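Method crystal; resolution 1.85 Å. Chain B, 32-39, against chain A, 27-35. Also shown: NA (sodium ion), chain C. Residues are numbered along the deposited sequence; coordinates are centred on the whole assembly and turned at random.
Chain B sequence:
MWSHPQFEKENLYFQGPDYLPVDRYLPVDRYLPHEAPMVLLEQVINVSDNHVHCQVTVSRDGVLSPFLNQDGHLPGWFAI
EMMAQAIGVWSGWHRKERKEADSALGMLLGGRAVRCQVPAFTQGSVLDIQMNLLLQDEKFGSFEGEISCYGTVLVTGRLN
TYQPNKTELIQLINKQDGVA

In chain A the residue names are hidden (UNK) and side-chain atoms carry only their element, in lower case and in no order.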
ATOM      1  N   LEU B  32      -9.666 -12.257  -2.455  1.00 25.92           N
ATOM      2  CA  LEU B  32      -8.739 -11.654  -1.487  1.00 24.11           C
ATOM      3  C   LEU B  32      -9.045 -12.060  -0.049  1.00 24.13           C
ATOM      4  O   LEU B  32     -10.210 -12.231   0.300  1.00 25.99           O
ATOM      5  CB  LEU B  32      -8.836 -10.124  -1.575  1.00 21.38           C
ATOM      6  CG  LEU B  32      -8.394  -9.528  -2.918  1.00 20.14           C
ATOM      7  CD1 LEU B  32      -8.778  -8.060  -3.010  1.00 20.85           C
ATOM      8  CD2 LEU B  32      -6.899  -9.706  -3.083  1.00 19.60           C
ATOM      9  N   PRO B  33      -8.006 -12.161   0.806  1.00 23.92           N
ATOM     10  CA  PRO B  33      -8.287 -12.267   2.244  1.00 26.14           C
ATOM     11  C   PRO B  33      -8.902 -10.973   2.808  1.00 27.11           C
ATOM     12  O   PRO B  33      -9.625 -11.013   3.799  1.00 27.72           O
ATOM     13  CB  PRO B  33      -6.913 -12.546   2.849  1.00 25.18           C
ATOM     14  CG  PRO B  33      -5.931 -11.985   1.882  1.00 23.43           C
ATOM     15  CD  PRO B  33      -6.561 -12.060   0.525  1.00 22.48           C
ATOM     16  N   HIS B  34      -8.616  -9.852   2.141  1.00 27.02           N
ATOM     17  CA  HIS B  34      -9.156  -8.522   2.451  1.00 24.80           C
ATOM     18  C   HIS B  34     -10.671  -8.534   2.478  1.00 26.29           C
ATOM     19  O   HIS B  34     -11.301  -9.291   1.731  1.00 26.80           O
ATOM     20  CB  HIS B  34      -8.740  -7.482   1.389  1.00 20.53           C
ATOM     21  CG  HIS B  34      -7.263  -7.385   1.154  1.00 19.74           C
ATOM     22  ND1 HIS B  34      -6.521  -8.428   0.642  1.00 19.35           N
ATOM     23  CD2 HIS B  34      -6.403  -6.352   1.308  1.00 18.39           C
ATOM     24  CE1 HIS B  34      -5.262  -8.049   0.514  1.00 19.44           C
ATOM     25  NE2 HIS B  34      -5.163  -6.798   0.920  1.00 18.92           N
ATOM     26  N   GLU B  35     -11.243  -7.688   3.327  1.00 26.68           N
ATOM     27  CA  GLU B  35     -12.676  -7.416   3.335  1.00 28.93           C
ATOM     28  C   GLU B  35     -12.902  -5.910   3.398  1.00 27.99           C
ATOM     29  O   GLU B  35     -12.019  -5.159   3.837  1.00 26.27           O
ATOM     30  CB  GLU B  35     -13.340  -8.109   4.528  1.00 30.85           C
ATOM     31  CG  GLU B  35     -13.338  -9.622   4.402  1.00 32.08           C
ATOM     32  CD  GLU B  35     -14.029 -10.337   5.548  1.00 37.19           C
ATOM     33  OE1 GLU B  35     -14.513  -9.668   6.486  1.00 39.17           O
ATOM     34  OE2 GLU B  35     -14.083 -11.585   5.499  1.00 39.55           O
ATOM     35  N   ALA B  36     -14.078  -5.474   2.943  1.00 28.90           N
ATOM     36  CA  ALA B  36     -14.501  -4.066   3.058  1.00 30.23           C
ATOM     37  C   ALA B  36     -14.353  -3.584   4.507  1.00 30.65           C
ATOM     38  O   ALA B  36     -14.721  -4.324   5.421  1.00 31.06           O
ATOM     39  CB  ALA B  36     -15.951  -3.907   2.596  1.00 29.28           C
ATOM     40  N   PRO B  37     -13.833  -2.374   4.749  1.00 31.13           N
ATOM     41  CA  PRO B  37     -13.545  -1.338   3.742  1.00 28.93           C
ATOM     42  C   PRO B  37     -12.147  -1.376   3.073  1.00 28.01           C
ATOM     43  O   PRO B  37     -11.815  -0.445   2.330  1.00 27.46           O
ATOM     44  CB  PRO B  37     -13.712  -0.040   4.548  1.00 28.75           C
ATOM     45  CG  PRO B  37     -13.296  -0.418   5.935  1.00 29.54           C
ATOM     46  CD  PRO B  37     -13.714  -1.853   6.124  1.00 31.89           C
ATOM     47  N   MET B  38     -11.356  -2.432   3.300  1.00 27.13           N
ATOM     48  CA  MET B  38      -9.985  -2.524   2.768  1.00 26.25           C
ATOM     49  C   MET B  38      -9.833  -3.310   1.456  1.00 25.21           C
ATOM     50  O   MET B  38      -8.757  -3.840   1.172  1.00 25.15           O
ATOM     51  CB  MET B  38      -9.041  -3.086   3.850  1.00 26.45           C
ATOM     52  CG  MET B  38      -8.654  -2.053   4.885  1.00 29.56           C
ATOM     53  SD  MET B  38      -7.801  -0.628   4.180  1.00 29.95           S
ATOM     54  CE  MET B  38      -6.404  -1.404   3.369  1.00 31.85           C
ATOM     55  N   VAL B  39     -10.892  -3.375   0.649  1.00 25.10           N
ATOM     56  CA  VAL B  39     -10.778  -3.853  -0.726  1.00 23.60           C
ATOM     57  C   VAL B  39     -10.849  -2.609  -1.582  1.00 23.15           C
ATOM     58  O   VAL B  39     -11.866  -1.910  -1.579  1.00 24.25           O
ATOM     59  CB  VAL B  39     -11.905  -4.825  -1.105  1.00 22.63           C
ATOM     60  CG1 VAL B  39     -11.824  -5.200  -2.582  1.00 20.84           C
ATOM     61  CG2 VAL B  39     -11.849  -6.060  -0.226  1.00 21.94           C
TER
ATOM     62  N   UNK A  27      -9.046   2.418  11.497  1.00 33.59           N
ATOM     63  CA  UNK A  27      -9.864   1.859  10.405  1.00 36.64           C
ATOM     64  C   UNK A  27      -9.091   1.077   9.325  1.00 32.56           C
ATOM     65  O   UNK A  27      -9.671   0.214   8.668  1.00 32.43           O
ATOM     66  c   UNK A  27     -10.815   2.906   9.780  1.00 46.04           C
ATOM     67  c   UNK A  27     -10.159   4.255   9.544  1.00 54.58           C
ATOM     68  o   UNK A  27      -8.919   4.360   9.666  1.00 56.20           O
ATOM     69  o   UNK A  27     -10.897   5.218   9.247  1.00 58.81           O
ATOM     70  N   UNK A  28      -7.791   1.351   9.180  1.00 28.56           N
ATOM     71  CA  UNK A  28      -6.883   0.541   8.346  1.00 25.63           C
ATOM     72  C   UNK A  28      -6.912  -0.962   8.639  1.00 26.26           C
ATOM     73  O   UNK A  28      -6.705  -1.771   7.737  1.00 27.51           O
ATOM     74  c   UNK A  28      -5.116   2.094   5.441  1.00 26.60           C
ATOM     75  c   UNK A  28      -5.133   2.373   8.028  1.00 25.35           C
ATOM     76  c   UNK A  28      -4.700   4.149   6.653  1.00 25.95           C
ATOM     77  c   UNK A  28      -4.511   4.869   5.465  1.00 26.48           C
ATOM     78  n   UNK A  28      -4.651   4.566   7.956  1.00 26.60           N
ATOM     79  c   UNK A  28      -5.432   1.004   8.528  1.00 24.66           C
ATOM     80  c   UNK A  28      -4.626   4.180   4.283  1.00 27.14           C
ATOM     81  c   UNK A  28      -4.924   2.808   4.257  1.00 27.19           C
ATOM     82  c   UNK A  28      -4.913   3.492   8.776  1.00 26.19           C
ATOM     83  c   UNK A  28      -5.008   2.771   6.661  1.00 25.40           C
ATOM     84  N   UNK A  29      -7.118  -1.325   9.906  1.00 27.46           N
ATOM     85  CA  UNK A  29      -7.182  -2.732  10.313  1.00 27.61           C
ATOM     86  C   UNK A  29      -8.501  -3.418   9.961  1.00 28.85           C
ATOM     87  O   UNK A  29      -8.547  -4.643   9.930  1.00 27.12           O
ATOM     88  c   UNK A  29      -5.463  -1.403  13.211  1.00 24.77           C
ATOM     89  c   UNK A  29      -4.434  -3.040  11.805  1.00 26.82           C
ATOM     90  c   UNK A  29      -3.182  -2.635  12.241  1.00 25.79           C
ATOM     91  c   UNK A  29      -6.946  -2.873  11.823  1.00 26.26           C
ATOM     92  c   UNK A  29      -5.590  -2.421  12.278  1.00 25.64           C
ATOM     93  c   UNK A  29      -3.073  -1.604  13.158  1.00 23.91           C
ATOM     94  c   UNK A  29      -4.213  -0.986  13.639  1.00 24.02           C
ATOM     95  N   UNK A  30      -9.565  -2.646   9.709  1.00 32.81           N
ATOM     96  CA  UNK A  30     -10.887  -3.203   9.378  1.00 33.05           C
ATOM     97  C   UNK A  30     -10.858  -4.031   8.089  1.00 32.81           C
ATOM     98  O   UNK A  30     -10.611  -3.497   7.001  1.00 30.93           O
ATOM     99  n   UNK A  30     -15.863  -1.011   8.731  1.00 62.92           N
ATOM    100  n   UNK A  30     -16.527  -2.610  10.239  1.00 65.81           N
ATOM    101  c   UNK A  30     -11.936  -2.101   9.224  1.00 36.92           C
ATOM    102  c   UNK A  30     -15.644  -1.689   9.860  1.00 62.89           C
ATOM    103  c   UNK A  30     -12.155  -1.222  10.447  1.00 42.90           C
ATOM    104  n   UNK A  30     -14.581  -1.457  10.640  1.00 59.18           N
ATOM    105  c   UNK A  30     -13.495  -0.503  10.389  1.00 48.10           C
ATOM    106  N   UNK A  31     -11.105  -5.332   8.217  1.00 31.77           N
ATOM    107  CA  UNK A  31     -11.037  -6.257   7.082  1.00 33.01           C
ATOM    108  C   UNK A  31      -9.627  -6.549   6.583  1.00 31.41           C
ATOM    109  O   UNK A  31      -9.460  -7.090   5.492  1.00 33.20           O
ATOM    110  N   UNK A  32      -8.619  -6.205   7.382  1.00 28.16           N
ATOM    111  CA  UNK A  32      -7.219  -6.330   6.990  1.00 25.83           C
ATOM    112  C   UNK A  32      -6.408  -6.758   8.221  1.00 26.08           C
ATOM    113  O   UNK A  32      -5.680  -5.947   8.781  1.00 24.94           O
ATOM    114  c   UNK A  32      -5.110  -5.028   4.394  1.00 23.22           C
ATOM    115  c   UNK A  32      -6.730  -4.988   6.424  1.00 24.15           C
ATOM    116  n   UNK A  32      -4.212  -5.153   6.377  1.00 23.05           N
ATOM    117  c   UNK A  32      -3.227  -5.192   5.500  1.00 22.08           C
ATOM    118  n   UNK A  32      -3.744  -5.109   4.289  1.00 21.42           N
ATOM    119  c   UNK A  32      -5.414  -5.064   5.713  1.00 23.85           C
ATOM    120  N   UNK A  33      -6.528  -8.012   8.678  1.00 25.12           N
ATOM    121  CA  UNK A  33      -7.357  -9.077   8.107  1.00 24.91           C
ATOM    122  C   UNK A  33      -8.188  -9.745   9.208  1.00 27.74           C
ATOM    123  O   UNK A  33      -7.885  -9.578  10.394  1.00 28.38           O
ATOM    124  c   UNK A  33      -4.072  -8.516   4.265  1.00 23.77           C
ATOM    125  c   UNK A  33      -3.538  -8.632   5.538  1.00 23.35           C
ATOM    126  c   UNK A  33      -6.452 -10.122   7.448  1.00 24.60           C
ATOM    127  c   UNK A  33      -4.308  -9.157   6.563  1.00 23.95           C
ATOM    128  c   UNK A  33      -5.616  -9.570   6.333  1.00 24.88           C
ATOM    129  c   UNK A  33      -6.141  -9.448   5.056  1.00 25.23           C
ATOM    130  c   UNK A  33      -5.373  -8.926   4.025  1.00 25.19           C
ATOM    131  N   UNK A  34      -9.238 -10.504   8.829  1.00 29.35           N
ATOM    132  CA  UNK A  34     -10.018 -11.231   9.853  1.00 30.61           C
ATOM    133  C   UNK A  34      -9.179 -12.090  10.822  1.00 34.61           C
ATOM    134  O   UNK A  34      -9.375 -11.993  12.036  1.00 37.02           O
ATOM    135  c   UNK A  34     -10.967 -12.096   9.021  1.00 29.68           C
ATOM    136  c   UNK A  34     -11.155 -11.340   7.756  1.00 30.61           C
ATOM    137  c   UNK A  34      -9.886 -10.563   7.503  1.00 29.65           C
ATOM    138  N   UNK A  35      -8.241 -12.887  10.302  1.00 38.22           N
ATOM    139  CA  UNK A  35      -7.384 -13.748  11.158  1.00 39.80           C
ATOM    140  C   UNK A  35      -6.250 -13.014  11.903  1.00 35.55           C
ATOM    141  O   UNK A  35      -5.710 -13.543  12.876  1.00 33.08           O
ATOM    142  c   UNK A  35      -7.841 -15.782   9.700  1.00 47.39           C
ATOM    143  c   UNK A  35      -6.764 -14.951  10.389  1.00 43.34           C
ATOM    144  c   UNK A  35      -5.686 -14.508   9.407  1.00 40.84           C
TER
HETATM  145 NA    NA C 201     -12.317 -11.137   0.822  1.00 33.12          NA
HETATM  146  O   HOH W   1     -14.654 -10.527   1.155  1.00 34.78           O
HETATM  147  O   HOH W   2     -12.751 -12.839   2.179  1.00 34.34           O

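Position A27 has two side-chain carbons, the second carrying two oxygens. That is a short carboxylate. It makes no contact with this stretch of chain B, and one oxygen is hydrogen-bonded elsewhere in the structure. The residue is Asp A27.

Position A28 carries one carbon, then fused five- and six-membered rings with eight carbons and one nitrogen. Only an indole fits. The six-membered ring lies near the sulfur of Met B38. This is Trp A28; its CE3 is 4.0 Å from Met B38 SD.

Position A29 has one carbon and a six-carbon ring with no further atom. Its CA-to-CB bond points away from this stretch of chain B, and the side chain does not touch it. It is Phe A29.

Position A30 shows three carbons, a nitrogen, then a carbon with two more nitrogens, a guanidinium. Its end reaches the ring of Pro B37. The residue is Arg A30, with NH1 3.5 Å from Pro B37 CD. The Arg A30 backbone O is 3.2 Å from Met B38 CG.

Position A31 has no side-chain atoms, so it is Gly A31. Its phi of 72° favours glycine. An ideal CB would point toward chain B and sit 2.2 Å from Glu B35 O, a clash.

Position A32 has one carbon and a five-membered ring of three carbons and two nitrogens, an imidazole. It approaches the ring of His B34 obliquely. This is His A32; its CD2 is 3.6 Å from His B34 CD2.

Position A33 has one carbon and a six-carbon ring, and follows a cis peptide bond. The ring meets Pro B33 and His B34. It is Phe A33. Its edge faces the His B34 ring, the planes at 82°, and Phe A33 CE1 is 3.8 Å from Pro B33 CG.

Position A34 has three carbons closing a ring onto the backbone N. The ring lies against the Glu B35 side chain. It is Pro A34; its CG is 3.7 Å from Glu B35 OE2.

Position A35 has one carbon carrying two others. It does not reach this stretch of chain B. This is Val A35.

The contact centres on the type II turn from Phe A29 to His A32. Glu B35 N donates a hydrogen bond to Gly A31 O at 2.9 Å, the sole one between the stretches. A CA-H...O contact from Gly A31 CA to Glu B35 O, 3.6 Å, runs the other way. The bare glycine permits this close backbone approach. Met B38 packs beside the turn, while Pro B33 and His B34 meet Phe A33.

Chain A (27-35) DWFRGHFPV
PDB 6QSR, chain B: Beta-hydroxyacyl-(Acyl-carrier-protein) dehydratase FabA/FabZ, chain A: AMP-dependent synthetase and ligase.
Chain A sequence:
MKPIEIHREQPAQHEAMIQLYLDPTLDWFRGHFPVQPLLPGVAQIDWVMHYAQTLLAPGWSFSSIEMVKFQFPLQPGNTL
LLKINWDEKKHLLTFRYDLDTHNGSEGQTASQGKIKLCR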